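Local coordinates for protein putative isomerase (Sinorhizobium meliloti, PDB 2PPG) that is of unknown function but belongs to the enolase superfamily, joining a capping domain of the mandelate racemase type to a TIM barrel, at residues 10-15 and 83-88; 154-159 and 338-343; 226-231 and 255-260; 99-104 and 131-136. All blocks are in the same frame, centred on the assembly; numbering follows the deposited sequence.

Contact 1: residues 10-15 and 83-88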
# COMPACT_ATOMS: atom_id res chain seq x y z
N ILE A 10 -40.74 -0.89 -31.62
CA ILE A 10 -40.01 -1.79 -30.74
C ILE A 10 -40.97 -2.76 -30.08
O ILE A 10 -41.84 -2.35 -29.35
CB ILE A 10 -39.25 -0.99 -29.66
CG1 ILE A 10 -38.13 -0.16 -30.33
CG2 ILE A 10 -38.66 -1.91 -28.61
CD1 ILE A 10 -37.15 0.47 -29.36
N GLU A 11 -40.80 -4.05 -30.35
CA GLU A 11 -41.63 -5.08 -29.72
C GLU A 11 -40.79 -6.11 -28.95
O GLU A 11 -39.69 -6.46 -29.38
CB GLU A 11 -42.47 -5.79 -30.78
CG GLU A 11 -43.44 -4.89 -31.52
CD GLU A 11 -43.89 -5.48 -32.85
OE1 GLU A 11 -43.05 -5.64 -33.76
OE2 GLU A 11 -45.09 -5.77 -32.99
N SER A 12 -41.34 -6.59 -27.83
CA SER A 12 -40.70 -7.57 -26.94
C SER A 12 -41.48 -8.88 -26.88
O SER A 12 -42.71 -8.88 -26.90
CB SER A 12 -40.61 -7.03 -25.52
OG SER A 12 -39.97 -5.77 -25.49
N PHE A 13 -40.76 -10.00 -26.76
CA PHE A 13 -41.36 -11.34 -26.84
C PHE A 13 -40.65 -12.32 -25.94
O PHE A 13 -39.46 -12.17 -25.64
CB PHE A 13 -41.24 -11.93 -28.24
CG PHE A 13 -41.63 -11.01 -29.35
CD1 PHE A 13 -42.93 -11.03 -29.87
CD2 PHE A 13 -40.71 -10.15 -29.92
CE1 PHE A 13 -43.29 -10.19 -30.91
CE2 PHE A 13 -41.07 -9.31 -30.95
CZ PHE A 13 -42.36 -9.34 -31.45
N THR A 14 -41.36 -13.38 -25.57
CA THR A 14 -40.71 -14.51 -24.96
C THR A 14 -40.75 -15.66 -25.93
O THR A 14 -41.67 -15.78 -26.72
CB THR A 14 -41.40 -14.95 -23.67
OG1 THR A 14 -42.82 -14.94 -23.87
CG2 THR A 14 -41.04 -14.02 -22.52
N LEU A 15 -39.73 -16.50 -25.87
CA LEU A 15 -39.74 -17.75 -26.58
C LEU A 15 -39.50 -18.81 -25.53
O LEU A 15 -38.48 -18.76 -24.83
CB LEU A 15 -38.62 -17.78 -27.61
CG LEU A 15 -38.46 -19.04 -28.47
CD1 LEU A 15 -39.76 -19.37 -29.16
CD2 LEU A 15 -37.35 -18.83 -29.50
N ILE A 83 -39.90 -3.17 -18.47
CA ILE A 83 -38.88 -2.13 -18.54
C ILE A 83 -38.73 -1.63 -19.98
O ILE A 83 -38.74 -0.42 -20.22
CB ILE A 83 -37.52 -2.66 -18.00
CG1 ILE A 83 -37.64 -3.05 -16.51
CG2 ILE A 83 -36.42 -1.64 -18.21
CD1 ILE A 83 -36.47 -3.90 -15.99
N ILE A 84 -38.64 -2.57 -20.92
CA ILE A 84 -38.55 -2.25 -22.34
C ILE A 84 -39.80 -1.56 -22.90
O ILE A 84 -39.70 -0.57 -23.61
CB ILE A 84 -38.28 -3.50 -23.17
CG1 ILE A 84 -36.99 -4.18 -22.69
CG2 ILE A 84 -38.19 -3.16 -24.65
CD1 ILE A 84 -36.73 -5.51 -23.33
N ASP A 85 -40.98 -2.08 -22.59
CA ASP A 85 -42.20 -1.54 -23.19
C ASP A 85 -42.72 -0.26 -22.53
O ASP A 85 -43.27 0.61 -23.20
CB ASP A 85 -43.28 -2.61 -23.24
CG ASP A 85 -42.91 -3.75 -24.17
OD1 ASP A 85 -42.16 -3.51 -25.15
OD2 ASP A 85 -43.35 -4.89 -23.93
N ASP A 86 -42.54 -0.16 -21.21
CA ASP A 86 -43.09 0.95 -20.44
C ASP A 86 -42.15 2.16 -20.43
O ASP A 86 -42.60 3.32 -20.48
CB ASP A 86 -43.40 0.51 -19.01
CG ASP A 86 -44.06 1.62 -18.19
OD1 ASP A 86 -45.04 2.22 -18.67
OD2 ASP A 86 -43.59 1.90 -17.08
N LEU A 87 -40.85 1.90 -20.38
CA LEU A 87 -39.88 2.98 -20.28
C LEU A 87 -39.02 3.15 -21.52
O LEU A 87 -39.02 4.22 -22.13
CB LEU A 87 -39.00 2.80 -19.05
CG LEU A 87 -37.85 3.80 -18.91
CD1 LEU A 87 -38.39 5.22 -18.64
CD2 LEU A 87 -36.87 3.36 -17.84
N LEU A 88 -38.28 2.11 -21.90
CA LEU A 88 -37.18 2.27 -22.85
C LEU A 88 -37.59 2.57 -24.28
O LEU A 88 -36.96 3.39 -24.95
CB LEU A 88 -36.27 1.05 -22.82
CG LEU A 88 -35.58 0.78 -21.49
CD1 LEU A 88 -34.72 -0.44 -21.64
CD2 LEU A 88 -34.75 1.98 -21.07
O HOH W 1 -43.77 -5.66 -26.98

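Contact 2: residues 154-159 and 338-343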
# COMPACT_ATOMS: atom_id res chain seq x y z
N ASP A 154 -12.28 -15.29 -38.41
CA ASP A 154 -13.60 -15.81 -38.83
C ASP A 154 -13.97 -17.18 -38.25
O ASP A 154 -15.10 -17.65 -38.38
CB ASP A 154 -13.85 -15.71 -40.34
CG ASP A 154 -13.03 -16.68 -41.14
OD1 ASP A 154 -13.26 -16.72 -42.37
OD2 ASP A 154 -12.18 -17.40 -40.57
N ARG A 155 -12.99 -17.82 -37.61
CA ARG A 155 -13.27 -18.96 -36.74
C ARG A 155 -12.90 -18.56 -35.31
O ARG A 155 -12.00 -17.76 -35.09
CB ARG A 155 -12.48 -20.21 -37.14
CG ARG A 155 -12.55 -20.66 -38.60
CD ARG A 155 -13.86 -21.33 -38.94
NE ARG A 155 -14.63 -20.49 -39.84
CZ ARG A 155 -14.91 -20.81 -41.10
NH1 ARG A 155 -15.62 -19.99 -41.85
NH2 ARG A 155 -14.49 -21.96 -41.60
N ILE A 156 -13.59 -19.15 -34.35
CA ILE A 156 -13.25 -18.96 -32.96
C ILE A 156 -13.24 -20.33 -32.31
O ILE A 156 -14.20 -21.09 -32.46
CB ILE A 156 -14.26 -18.04 -32.23
CG1 ILE A 156 -14.22 -16.63 -32.84
CG2 ILE A 156 -13.96 -18.00 -30.72
CD1 ILE A 156 -15.38 -15.74 -32.51
N ALA A 157 -12.17 -20.64 -31.59
CA ALA A 157 -12.09 -21.91 -30.87
C ALA A 157 -13.26 -22.00 -29.88
O ALA A 157 -13.64 -21.00 -29.26
CB ALA A 157 -10.75 -22.05 -30.16
N ALA A 158 -13.86 -23.19 -29.78
CA ALA A 158 -14.99 -23.40 -28.89
C ALA A 158 -14.59 -24.44 -27.86
O ALA A 158 -13.74 -25.27 -28.12
CB ALA A 158 -16.18 -23.88 -29.67
N TYR A 159 -15.18 -24.39 -26.67
CA TYR A 159 -14.97 -25.49 -25.74
C TYR A 159 -16.30 -26.06 -25.30
O TYR A 159 -17.27 -25.32 -25.15
CB TYR A 159 -14.11 -25.10 -24.55
CG TYR A 159 -14.74 -24.15 -23.55
CD1 TYR A 159 -15.57 -24.63 -22.53
CD2 TYR A 159 -14.47 -22.79 -23.58
CE1 TYR A 159 -16.13 -23.80 -21.61
CE2 TYR A 159 -15.03 -21.94 -22.65
CZ TYR A 159 -15.86 -22.46 -21.66
OH TYR A 159 -16.43 -21.63 -20.72
N ALA A 338 -9.22 -8.29 -29.80
CA ALA A 338 -7.87 -8.85 -29.84
C ALA A 338 -7.69 -10.04 -28.89
O ALA A 338 -7.09 -11.05 -29.26
CB ALA A 338 -6.87 -7.78 -29.52
N ASN A 339 -8.24 -9.92 -27.69
CA ASN A 339 -7.93 -10.86 -26.61
C ASN A 339 -8.76 -12.14 -26.49
O ASN A 339 -8.62 -12.87 -25.50
CB ASN A 339 -7.93 -10.12 -25.25
CG ASN A 339 -6.65 -9.35 -25.00
OD1 ASN A 339 -6.02 -8.85 -25.93
ND2 ASN A 339 -6.27 -9.24 -23.73
N VAL A 340 -9.61 -12.42 -27.49
CA VAL A 340 -10.46 -13.62 -27.45
C VAL A 340 -9.76 -14.94 -27.79
O VAL A 340 -9.43 -15.22 -28.94
CB VAL A 340 -11.76 -13.46 -28.29
CG1 VAL A 340 -12.56 -14.76 -28.28
CG2 VAL A 340 -12.60 -12.33 -27.71
N ASP A 341 -9.54 -15.75 -26.78
CA ASP A 341 -8.77 -16.99 -26.92
C ASP A 341 -9.65 -18.14 -27.38
O ASP A 341 -9.18 -19.08 -28.02
CB ASP A 341 -8.15 -17.35 -25.56
CG ASP A 341 -7.06 -18.38 -25.68
OD1 ASP A 341 -7.23 -19.50 -25.15
OD2 ASP A 341 -6.03 -18.07 -26.31
N CYS A 342 -10.94 -18.03 -27.07
CA CYS A 342 -11.82 -19.17 -26.96
C CYS A 342 -13.23 -18.67 -26.63
O CYS A 342 -13.41 -17.54 -26.24
CB CYS A 342 -11.32 -20.01 -25.80
SG CYS A 342 -11.79 -21.68 -25.92
N HIS A 343 -14.23 -19.54 -26.76
CA HIS A 343 -15.62 -19.17 -26.51
C HIS A 343 -16.36 -20.41 -26.05
O HIS A 343 -16.28 -21.46 -26.69
CB HIS A 343 -16.24 -18.61 -27.79
CG HIS A 343 -17.54 -17.89 -27.58
ND1 HIS A 343 -18.71 -18.54 -27.22
CD2 HIS A 343 -17.86 -16.59 -27.74
CE1 HIS A 343 -19.69 -17.66 -27.15
NE2 HIS A 343 -19.20 -16.46 -27.45

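Contact 3: residues 226-231 and 255-260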
# COMPACT_ATOMS: atom_id res chain seq x y z
N GLU A 226 -11.73 -22.69 1.02
CA GLU A 226 -12.40 -23.80 0.38
C GLU A 226 -11.95 -23.89 -1.08
O GLU A 226 -11.43 -24.92 -1.50
CB GLU A 226 -13.93 -23.67 0.50
CG GLU A 226 -14.46 -24.10 1.87
CD GLU A 226 -15.88 -23.58 2.19
OE1 GLU A 226 -16.34 -23.84 3.33
OE2 GLU A 226 -16.53 -22.92 1.35
N ALA A 227 -12.06 -22.79 -1.82
CA ALA A 227 -11.72 -22.80 -3.24
C ALA A 227 -10.26 -23.17 -3.48
O ALA A 227 -9.96 -23.94 -4.39
CB ALA A 227 -12.08 -21.48 -3.92
N VAL A 228 -9.36 -22.65 -2.65
CA VAL A 228 -7.95 -23.00 -2.78
C VAL A 228 -7.70 -24.50 -2.60
O VAL A 228 -7.01 -25.11 -3.42
CB VAL A 228 -7.07 -22.18 -1.83
CG1 VAL A 228 -5.65 -22.76 -1.76
CG2 VAL A 228 -7.02 -20.74 -2.30
N ALA A 229 -8.27 -25.10 -1.56
CA ALA A 229 -8.11 -26.54 -1.34
C ALA A 229 -8.57 -27.36 -2.56
O ALA A 229 -7.86 -28.28 -3.00
CB ALA A 229 -8.87 -26.99 -0.07
N LEU A 230 -9.75 -27.02 -3.08
CA LEU A 230 -10.35 -27.70 -4.21
C LEU A 230 -9.51 -27.60 -5.48
O LEU A 230 -9.21 -28.60 -6.10
CB LEU A 230 -11.77 -27.17 -4.45
CG LEU A 230 -12.76 -27.53 -3.34
CD1 LEU A 230 -14.03 -26.65 -3.38
CD2 LEU A 230 -13.12 -29.03 -3.36
N ILE A 231 -9.13 -26.38 -5.84
CA ILE A 231 -8.24 -26.16 -6.96
C ILE A 231 -6.96 -26.99 -6.84
O ILE A 231 -6.62 -27.74 -7.75
CB ILE A 231 -7.89 -24.68 -7.12
CG1 ILE A 231 -9.14 -23.89 -7.46
CG2 ILE A 231 -6.81 -24.49 -8.19
CD1 ILE A 231 -9.00 -22.39 -7.28
N ALA A 255 -9.30 -12.37 -4.84
CA ALA A 255 -7.92 -11.89 -4.93
C ALA A 255 -6.94 -12.87 -4.28
O ALA A 255 -5.88 -13.17 -4.83
CB ALA A 255 -7.79 -10.51 -4.31
N ARG A 256 -7.33 -13.40 -3.12
CA ARG A 256 -6.49 -14.32 -2.36
C ARG A 256 -6.37 -15.69 -3.04
O ARG A 256 -5.29 -16.28 -3.02
CB ARG A 256 -7.03 -14.49 -0.93
CG ARG A 256 -6.63 -15.81 -0.28
CD ARG A 256 -5.29 -15.75 0.43
NE ARG A 256 -5.47 -15.57 1.87
CZ ARG A 256 -5.00 -14.54 2.57
NH1 ARG A 256 -5.23 -14.47 3.87
NH2 ARG A 256 -4.28 -13.59 1.98
N VAL A 257 -7.46 -16.17 -3.62
CA VAL A 257 -7.45 -17.40 -4.42
C VAL A 257 -6.52 -17.21 -5.63
O VAL A 257 -5.64 -18.05 -5.87
CB VAL A 257 -8.87 -17.78 -4.94
CG1 VAL A 257 -8.80 -19.00 -5.78
CG2 VAL A 257 -9.82 -18.03 -3.79
N ALA A 258 -6.70 -16.11 -6.37
CA ALA A 258 -5.84 -15.81 -7.52
C ALA A 258 -4.36 -15.84 -7.15
O ALA A 258 -3.54 -16.40 -7.88
CB ALA A 258 -6.21 -14.47 -8.13
N ALA A 259 -4.04 -15.25 -5.99
CA ALA A 259 -2.67 -15.18 -5.50
C ALA A 259 -2.15 -16.52 -4.96
O ALA A 259 -0.94 -16.74 -4.95
CB ALA A 259 -2.52 -14.10 -4.44
N SER A 260 -3.04 -17.41 -4.54
CA SER A 260 -2.62 -18.63 -3.85
C SER A 260 -2.43 -19.85 -4.74
O SER A 260 -1.95 -20.89 -4.28
CB SER A 260 -3.60 -18.97 -2.73
OG SER A 260 -3.78 -17.87 -1.86

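Contact 4: residues 99-104 and 131-136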
# COMPACT_ATOMS: atom_id res chain seq x y z
N ASP A 99 -26.20 5.37 -33.68
CA ASP A 99 -25.91 5.93 -32.35
C ASP A 99 -26.09 4.91 -31.22
O ASP A 99 -26.31 5.30 -30.08
CB ASP A 99 -26.83 7.12 -32.06
CG ASP A 99 -26.63 8.28 -33.02
OD1 ASP A 99 -25.59 8.33 -33.71
OD2 ASP A 99 -27.53 9.15 -33.08
N ALA A 100 -26.00 3.61 -31.55
CA ALA A 100 -26.26 2.51 -30.59
C ALA A 100 -25.67 2.71 -29.21
O ALA A 100 -26.39 2.62 -28.20
CB ALA A 100 -25.80 1.17 -31.17
N ALA A 101 -24.36 2.97 -29.16
CA ALA A 101 -23.63 3.07 -27.90
C ALA A 101 -23.99 4.34 -27.11
O ALA A 101 -24.03 4.32 -25.87
CB ALA A 101 -22.12 2.98 -28.14
N ALA A 102 -24.23 5.43 -27.84
CA ALA A 102 -24.64 6.67 -27.22
C ALA A 102 -26.05 6.49 -26.65
O ALA A 102 -26.36 6.95 -25.55
CB ALA A 102 -24.60 7.81 -28.24
N ILE A 103 -26.89 5.79 -27.41
CA ILE A 103 -28.23 5.45 -26.96
C ILE A 103 -28.15 4.60 -25.69
O ILE A 103 -28.86 4.85 -24.72
CB ILE A 103 -29.02 4.73 -28.07
CG1 ILE A 103 -29.35 5.68 -29.23
CG2 ILE A 103 -30.28 4.09 -27.54
CD1 ILE A 103 -29.50 4.95 -30.59
N HIS A 104 -27.26 3.61 -25.68
CA HIS A 104 -27.09 2.78 -24.49
C HIS A 104 -26.81 3.62 -23.25
O HIS A 104 -27.38 3.37 -22.19
CB HIS A 104 -25.97 1.75 -24.67
CG HIS A 104 -25.72 0.95 -23.43
ND1 HIS A 104 -26.46 -0.18 -23.13
CD2 HIS A 104 -24.86 1.13 -22.40
CE1 HIS A 104 -26.05 -0.66 -21.96
NE2 HIS A 104 -25.08 0.11 -21.51
N ALA A 131 -30.18 -5.32 -30.90
CA ALA A 131 -31.05 -5.02 -32.04
C ALA A 131 -30.64 -3.74 -32.77
O ALA A 131 -30.67 -3.67 -34.00
CB ALA A 131 -32.49 -4.95 -31.60
N LEU A 132 -30.23 -2.74 -31.99
CA LEU A 132 -29.66 -1.51 -32.56
C LEU A 132 -28.42 -1.80 -33.41
O LEU A 132 -28.32 -1.34 -34.55
CB LEU A 132 -29.35 -0.49 -31.46
CG LEU A 132 -30.34 0.67 -31.27
CD1 LEU A 132 -31.74 0.41 -31.85
CD2 LEU A 132 -30.41 1.09 -29.80
N TRP A 133 -27.49 -2.57 -32.86
CA TRP A 133 -26.27 -2.87 -33.59
C TRP A 133 -26.61 -3.68 -34.83
O TRP A 133 -26.03 -3.46 -35.91
CB TRP A 133 -25.28 -3.61 -32.70
CG TRP A 133 -24.52 -2.69 -31.81
CD1 TRP A 133 -24.75 -2.45 -30.48
CD2 TRP A 133 -23.41 -1.87 -32.18
NE1 TRP A 133 -23.85 -1.53 -30.01
CE2 TRP A 133 -23.01 -1.16 -31.03
CE3 TRP A 133 -22.71 -1.67 -33.38
CZ2 TRP A 133 -21.95 -0.27 -31.05
CZ3 TRP A 133 -21.66 -0.78 -33.40
CH2 TRP A 133 -21.28 -0.09 -32.24
N ASP A 134 -27.56 -4.59 -34.69
CA ASP A 134 -28.04 -5.40 -35.80
C ASP A 134 -28.51 -4.50 -36.95
O ASP A 134 -28.12 -4.70 -38.10
CB ASP A 134 -29.18 -6.31 -35.34
CG ASP A 134 -29.48 -7.41 -36.34
OD1 ASP A 134 -28.52 -8.04 -36.85
OD2 ASP A 134 -30.70 -7.64 -36.60
N LEU A 135 -29.33 -3.51 -36.62
CA LEU A 135 -29.78 -2.53 -37.59
C LEU A 135 -28.62 -1.82 -38.28
O LEU A 135 -28.59 -1.68 -39.50
CB LEU A 135 -30.65 -1.48 -36.92
CG LEU A 135 -32.17 -1.54 -37.05
CD1 LEU A 135 -32.58 -2.45 -38.17
CD2 LEU A 135 -32.82 -1.92 -35.75
N ALA A 136 -27.66 -1.35 -37.48
CA ALA A 136 -26.53 -0.61 -38.03
C ALA A 136 -25.77 -1.43 -39.08
O ALA A 136 -25.52 -0.95 -40.17
CB ALA A 136 -25.61 -0.12 -36.91

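Contact 1: residues 10-15 and 83-88
Ser12 OG donates a hydrogen bond to Asp85 OD1 over 3.2 Å, and it arrives 39° out of the carboxylate plane, from above the group. The pair ties strand 7-17 to helix 77-92 in the alpha+beta capping domain of an enolase-superfamily protein, where helices pack on an antiparallel sheet. The two axes run nearly antiparallel, at 157°, and come within 8.6 Å. The other carboxylate oxygen, OD2, has a firmer partner in ND1 of His391, near the chain's C-terminus; it also takes a weak bond from a water that accepts from Ser12 N at 2.7 Å. The two oxygens thus have different partners, and an aspartate, short and with two acceptors, can serve the serine through OD1 and the histidine through OD2. Its CG stands anti to the carbonyl carbon, beside the backbone N (chi1 -66°). Serine suits the strand position because its small hydroxyl fits close to the helix: Ile84 CG2 lies 3.3 Å from Ser12 OG, so the polar bond is bordered by a methyl group. The same methyl meets Ile10 CG2 at 4.2 Å, the two isoleucines crossing at about a right angle, and branched side chains of this kind fill the interface between sheet and helix, with Val57 of the next strand also touching Ile84. Within segment 83-88 the helix widens into a pi-type turn, in which Ile83 O accepts from both Leu87 N and Leu88 N, each at 3.1 Å.

Contact 2: residues 154-159 and 338-343
Cys342 SG lies in the plane of the Tyr159 ring, at its edge, 3.7 Å from CD2 and 83° off the ring normal, a sulfur-aromatic contact. The tyrosine CG sits between the backbone N and the carbonyl carbon (chi1 70°). Cysteine is apt here, being small enough to lie beside the strand and polarisable enough to meet the ring's C-H edge. The tyrosine hydroxyl points elsewhere, to a hydrogen bond with Lys187. One residue on from the cysteine, His343 CB packs 3.8 Å from Ile156 CG2, the two side chains crossing obliquely. The imidazole itself is held by NE2 to Ser330 OG and meets Tyr368 edge-to-face. Ile156 CG2 also touches Val340 CG1. The backbones meet as a parallel bridge between Ala158 and His343: Tyr159 N donates to His343 O at 3.1 Å, while the return bond from His343 N to Ala157 O is weak, bent to 121° at the hydrogen. Small residues suit the two places before the tyrosine, for Ala158 fits beside the large rings of Tyr368 and Phe345, and Ala157 CB lies 4.0 Å from the backbone oxygen Asp341 O. The bridge is part of the seam that closes the TIM barrel, the first strand, 155-161, lying between 185-189 and the last, 343-345, with helix 325-336 packed against Ile156, Val340 and His343.

Contact 3: residues 226-231 and 255-260
Val257 is met from helix 224-234 by three side chains, one methyl facing Ile231 and the other facing Ala227 and Val228. Its CG1, anti to the backbone N (chi1 178°), comes 3.7 Å from Ile231 CD1. CG2 turns instead to Ala227 CB at 4.1 Å and to Val228 CG2 at 4.2 Å. Val228 CG2 also rests on the backbone, 4.0 Å from Val257 CA, and touches Ser260 CB at 3.9 Å. The contact contains no hydrogen bond from one segment to the other. Beta-branched valine suits both helices, giving each a broad, short apolar face, and Val228 and Val257 are the pair whose CA atoms lie nearest, 5.9 Å apart. The axes lie 9.6 Å apart and run in roughly the same direction, with a crossing angle of -29°, as expected of successive helices on the outside of a beta/alpha barrel. Farther out, Lys232 NZ bonds to Ser260 O, linking the two helices a second time, and Ser262 of a neighbouring subunit packs on Val228. Inward, Ile231 touches Met218 and Ala227 touches Pro245, while Val257 rests on Ile265 of strand 264-267, between the helix pair and the barrel wall.

Contact 4: residues 99-104 and 131-136
Ala100 CB sits over one face of the Trp133 indole in a CH-pi contact, 3.6 Å from the centroid of the five-membered ring and 16° off its normal. The nearest ring atom is NE1, at 3.5 Å from the methyl. Trp133 CG stands anti to the carbonyl carbon, beside the backbone N (chi1 -81°), and the flat indole extends from there across the first turn of the other helix. Alanine suits the place, its methyl lying against the ring with no further side-chain atoms to fit between the helices; Ala101 CB approaches obliquely, near CZ2.

Purely aliphatic packing fills the other flank. Ala100 CB also meets Leu132 CB at 3.9 Å, and farther along Leu132 CD2 reaches Ile103 CG2 at 3.8 Å. Helices 100-109 and 119-140 thus pack antiparallel, at 161° with axes 10.1 Å apart, within the capping domain of this enolase-superfamily protein, Leu132 resting in addition on Ile59 of its sheet.

Polar bonds lead outward from the pair. Trp133 NE1 is hydrogen-bonded to Thr299 OG1 on helix 293-310 of the barrel, so the indole bridges the two domains. The side chain of Asp99, at the N-cap position of helix 100-109, makes no capping bond; its OD1 instead forms a salt bridge with Lys146 of a neighbouring subunit and accepts from Gln151 N of that same subunit.

Overall arrangement
Contacts 1 and 4 lie in the capping domain on the same side of the chain's centre, about 16 Å apart between centres, and the antiparallel sheet of the first also backs helix 119-140 of contact 4. Contacts 2 and 3 belong to the barrel, contact 3 nested in the long loop that contact 2 closes. Chemistry follows place: the partly buried contact 1 relies on a side-chain hydrogen bond and water, contact 2 on backbone bonds of a strand seam, and the buried helix pairs of 3 and 4 on apolar packing, with an indole added in 4. Neighbouring subunits reach contacts 1, 3 and 4, whereas none touches the segments of contact 2.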